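Local coordinates for ferrous iron transport protein B (Legionella pneumophila, PDB 3IBY) that probably drives the uptake of ferrous iron across the inner membrane, powered by GTP, through a transporter whose cytosolic GTPase and GDI domains form this chain, at residues V90-A93 and R98-Y101; E136-C141 and H247-L252. All coordinates share one frame; numbering follows the deposited sequence.

Contact 1: V90-A93 and R98-Y101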
# COMPACT_ATOMS: atom_id res chain seq x y z
N VAL A 90 -3.01 -6.59 -0.53
CA VAL A 90 -2.70 -8.03 -0.53
C VAL A 90 -1.24 -8.29 -0.28
O VAL A 90 -0.39 -7.87 -1.05
CB VAL A 90 -2.94 -8.72 -1.89
CG1 VAL A 90 -3.26 -10.20 -1.64
CG2 VAL A 90 -4.00 -8.06 -2.62
N ILE A 91 -1.00 -9.07 0.76
CA ILE A 91 0.33 -9.44 1.17
C ILE A 91 0.51 -10.91 0.98
O ILE A 91 -0.42 -11.67 1.21
CB ILE A 91 0.48 -9.16 2.64
CG1 ILE A 91 0.47 -7.66 2.85
CG2 ILE A 91 1.76 -9.72 3.20
CD1 ILE A 91 0.71 -7.26 4.24
N ASP A 92 1.72 -11.30 0.58
CA ASP A 92 2.13 -12.71 0.52
C ASP A 92 2.79 -13.07 1.84
O ASP A 92 3.86 -12.57 2.14
CB ASP A 92 3.12 -12.94 -0.65
CG ASP A 92 3.55 -14.42 -0.80
OD1 ASP A 92 3.23 -15.20 0.12
OD2 ASP A 92 4.19 -14.83 -1.81
N ALA A 93 2.19 -13.98 2.61
CA ALA A 93 2.73 -14.39 3.94
C ALA A 93 4.17 -14.87 3.88
O ALA A 93 4.92 -14.76 4.84
CB ALA A 93 1.85 -15.45 4.56
N ARG A 98 9.37 -7.95 2.77
CA ARG A 98 9.43 -7.18 1.52
C ARG A 98 8.07 -6.52 1.30
O ARG A 98 7.98 -5.31 1.03
CB ARG A 98 9.82 -8.03 0.32
CG ARG A 98 9.62 -7.33 -1.01
CD ARG A 98 10.26 -8.07 -2.25
NE ARG A 98 9.48 -7.72 -3.46
CZ ARG A 98 9.95 -7.33 -4.65
NH1 ARG A 98 11.24 -7.29 -4.94
NH2 ARG A 98 9.08 -7.01 -5.60
N HIS A 99 7.01 -7.29 1.49
CA HIS A 99 5.69 -6.87 1.06
C HIS A 99 5.15 -5.73 1.88
O HIS A 99 4.36 -4.95 1.40
CB HIS A 99 4.72 -8.04 1.06
CG HIS A 99 4.81 -8.89 -0.17
ND1 HIS A 99 5.99 -9.09 -0.85
CD2 HIS A 99 3.86 -9.59 -0.83
CE1 HIS A 99 5.77 -9.89 -1.88
NE2 HIS A 99 4.48 -10.20 -1.90
N LEU A 100 5.61 -5.61 3.13
CA LEU A 100 5.20 -4.51 3.99
C LEU A 100 5.89 -3.18 3.65
O LEU A 100 5.57 -2.12 4.24
CB LEU A 100 5.51 -4.86 5.43
CG LEU A 100 4.59 -5.89 6.03
CD1 LEU A 100 5.12 -6.31 7.39
CD2 LEU A 100 3.20 -5.32 6.12
N TYR A 101 6.87 -3.19 2.77
CA TYR A 101 7.45 -1.92 2.40
C TYR A 101 6.34 -1.11 1.77
O TYR A 101 6.07 0.01 2.18
CB TYR A 101 8.62 -2.11 1.45
CG TYR A 101 9.50 -0.90 1.27
CD1 TYR A 101 10.60 -0.72 2.07
CD2 TYR A 101 9.23 0.04 0.28
CE1 TYR A 101 11.44 0.37 1.89
CE2 TYR A 101 10.04 1.14 0.11
CZ TYR A 101 11.17 1.29 0.92
OH TYR A 101 12.01 2.36 0.73

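Contact 2: E136-C141 and H247-L252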
# COMPACT_ATOMS: atom_id res chain seq x y z
N GLU A 136 -1.63 -7.22 13.28
CA GLU A 136 -2.75 -6.29 13.32
C GLU A 136 -2.58 -5.25 14.43
O GLU A 136 -2.83 -4.06 14.24
CB GLU A 136 -4.09 -7.05 13.45
CG GLU A 136 -5.33 -6.16 13.64
CD GLU A 136 -6.69 -6.88 13.44
OE1 GLU A 136 -6.89 -7.68 12.50
OE2 GLU A 136 -7.59 -6.60 14.26
N SER A 137 -2.14 -5.68 15.61
CA SER A 137 -1.97 -4.74 16.72
C SER A 137 -0.91 -3.70 16.35
O SER A 137 -1.10 -2.51 16.55
CB SER A 137 -1.58 -5.47 18.00
OG SER A 137 -1.51 -4.56 19.09
N LEU A 138 0.21 -4.16 15.79
CA LEU A 138 1.29 -3.27 15.36
C LEU A 138 0.87 -2.36 14.21
O LEU A 138 1.05 -1.15 14.30
CB LEU A 138 2.53 -4.06 14.94
CG LEU A 138 3.29 -4.73 16.06
CD1 LEU A 138 4.41 -5.67 15.51
CD2 LEU A 138 3.86 -3.64 16.97
N LEU A 139 0.32 -2.93 13.13
CA LEU A 139 0.00 -2.14 11.91
C LEU A 139 -1.23 -1.22 12.06
O LEU A 139 -1.44 -0.31 11.21
CB LEU A 139 -0.25 -3.06 10.70
CG LEU A 139 0.88 -3.92 10.11
CD1 LEU A 139 0.42 -4.59 8.82
CD2 LEU A 139 2.15 -3.11 9.90
N GLY A 140 -2.07 -1.46 13.06
CA GLY A 140 -3.27 -0.65 13.25
C GLY A 140 -4.37 -0.78 12.21
O GLY A 140 -5.19 0.10 12.08
N CYS A 141 -4.41 -1.86 11.45
CA CYS A 141 -5.53 -2.13 10.53
C CYS A 141 -5.91 -3.59 10.58
O CYS A 141 -5.08 -4.41 10.96
CB CYS A 141 -5.13 -1.80 9.11
SG CYS A 141 -3.89 -2.93 8.38
N HIS A 247 11.45 -4.33 9.60
CA HIS A 247 12.25 -5.46 10.11
C HIS A 247 11.86 -5.70 11.56
O HIS A 247 11.64 -6.80 11.97
CB HIS A 247 13.76 -5.19 10.00
CG HIS A 247 14.63 -6.33 10.45
ND1 HIS A 247 15.02 -7.35 9.60
CD2 HIS A 247 15.22 -6.59 11.64
CE1 HIS A 247 15.79 -8.20 10.26
NE2 HIS A 247 15.93 -7.76 11.50
N GLU A 248 11.71 -4.64 12.31
CA GLU A 248 11.33 -4.81 13.69
C GLU A 248 9.92 -5.43 13.82
O GLU A 248 9.73 -6.30 14.64
CB GLU A 248 11.54 -3.49 14.49
CG GLU A 248 10.46 -3.09 15.46
CD GLU A 248 10.67 -1.67 16.00
OE1 GLU A 248 9.74 -1.18 16.68
OE2 GLU A 248 11.74 -1.04 15.73
N ILE A 249 8.97 -5.05 12.98
CA ILE A 249 7.63 -5.66 13.06
C ILE A 249 7.67 -7.13 12.68
O ILE A 249 6.93 -7.95 13.26
CB ILE A 249 6.60 -4.95 12.13
CG1 ILE A 249 6.13 -3.66 12.79
CG2 ILE A 249 5.38 -5.86 11.81
CD1 ILE A 249 5.80 -2.58 11.78
N VAL A 250 8.52 -7.48 11.72
CA VAL A 250 8.60 -8.86 11.23
C VAL A 250 9.16 -9.74 12.35
O VAL A 250 8.57 -10.77 12.69
CB VAL A 250 9.42 -8.96 9.92
CG1 VAL A 250 9.66 -10.39 9.55
CG2 VAL A 250 8.67 -8.28 8.74
N THR A 251 10.25 -9.30 12.96
CA THR A 251 10.87 -10.01 14.09
C THR A 251 9.91 -10.25 15.32
O THR A 251 10.07 -11.20 16.05
CB THR A 251 12.19 -9.30 14.53
OG1 THR A 251 11.95 -7.89 14.59
CG2 THR A 251 13.32 -9.50 13.51
N LEU A 252 8.90 -9.41 15.50
CA LEU A 252 7.87 -9.60 16.54
C LEU A 252 6.74 -10.58 16.14
O LEU A 252 6.05 -11.13 16.99
CB LEU A 252 7.23 -8.24 16.87
CG LEU A 252 8.12 -7.20 17.56
CD1 LEU A 252 7.51 -5.81 17.49
CD2 LEU A 252 8.35 -7.60 18.99

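Contact 1: V90-A93 and R98-Y101
I91 meets helix 96-106 with both branches of its side chain, and the two go to different partners. CG2 lies alongside the root of the H99 side chain, 4.0 Å from H99 CB, the two side chains running antiparallel past one another. The longer branch leaves beside the backbone N (chi1 -69°) and runs out extended, which carries I91 CD1 to within 3.7 Å of L100 CD2. L100 itself reaches the strand by its end, one methyl meeting the tip of the isoleucine.

At D92 the imidazole of H99 takes over. The ring comes obliquely against the backbone, with H99 CD2 3.1 Å from D92 N, and its NE2 lies 3.3 Å from D92 CB. The ring thus packs on D92, near the end of the strand, by van der Waals contact, while the carboxylate has partners of its own. With CG anti to the backbone N (chi1 -178°), both carboxylate oxygens face the chain just after the strand: D92 OD1 accepts a hydrogen bond from C94 N, and OD2 has a weak one with H95 ND1. D92 OD2 and H99 NE2 stay 4.6 Å apart, not in contact.

H99 also touches N9 and C12 in the predicted GTP-binding loop, and D92 touches M119 of another predicted GTP-binding segment. The contact closes the first half of a beta-alpha-beta unit: strand 86-92 lies in the central sheet between strands 3-8 and 113-118, and helix 96-106 packs on it, with L100 also reaching I246 of helix 234-253.

Contact 2: E136-C141 and H247-L252
L138 and I249 mark the nearest approach of the two backbones, their CA atoms 7.2 Å apart where the end of helix 132-139 meets helix 234-253. All the contact between them is apolar.

L138 supplies most of it through a single methyl. Its CG stands beside the backbone N (chi1 -71°), and the extended branch sends CD1 between two residues about one helical turn apart on the partner: L138 CD1 lies 3.8 Å from I249 CG1 and 3.7 Å from L252 CD1. It also meets I249 CG2, so that the methyl bears on both branches of the isoleucine. The side chain of L138 lies roughly perpendicular to that of L252.

L139 adds a looser touch deeper in, its CD2 4.1 Å from I249 CD1, the end of the longer isoleucine branch. L139 is buried further by F107, L171 and L100. L252 lies on the surface and L138 is partly exposed, whereas L139 and I249 are buried.

Helix 132-139 ends here: G140 N still bonds to E136 O, but G140 itself takes a positive phi (68°) before the chain turns toward strand 143-145, where E136 OE1 accepts a hydrogen bond from V143 N. Away from the nucleotide site, this is an interdomain helix-helix contact: helix 234-253, which probably belongs to the helical GDI domain following the G domain, docks here against the G domain.

Overall arrangement
Contact 1 lies in the core and all its touching residues are buried; contact 2 is farther from the centre of the chain and runs from buried I249 and L139 to surface L252. Their centres are 12 Å apart, and they join through L100 of helix 96-106, which touches I91 of strand 86-92 on the one hand and L139 and V250 of contact 2 on the other, its CD2 3.9 Å from L139 CD1. The chemistry follows the place: near the predicted GTP-binding loops contact 1 combines aliphatic packing with an imidazole laid against the backbone and CB of an aspartate, whereas contact 2 is purely aliphatic. Contact 1 links neighbours in sequence; contact 2 brings together segments over a hundred residues apart.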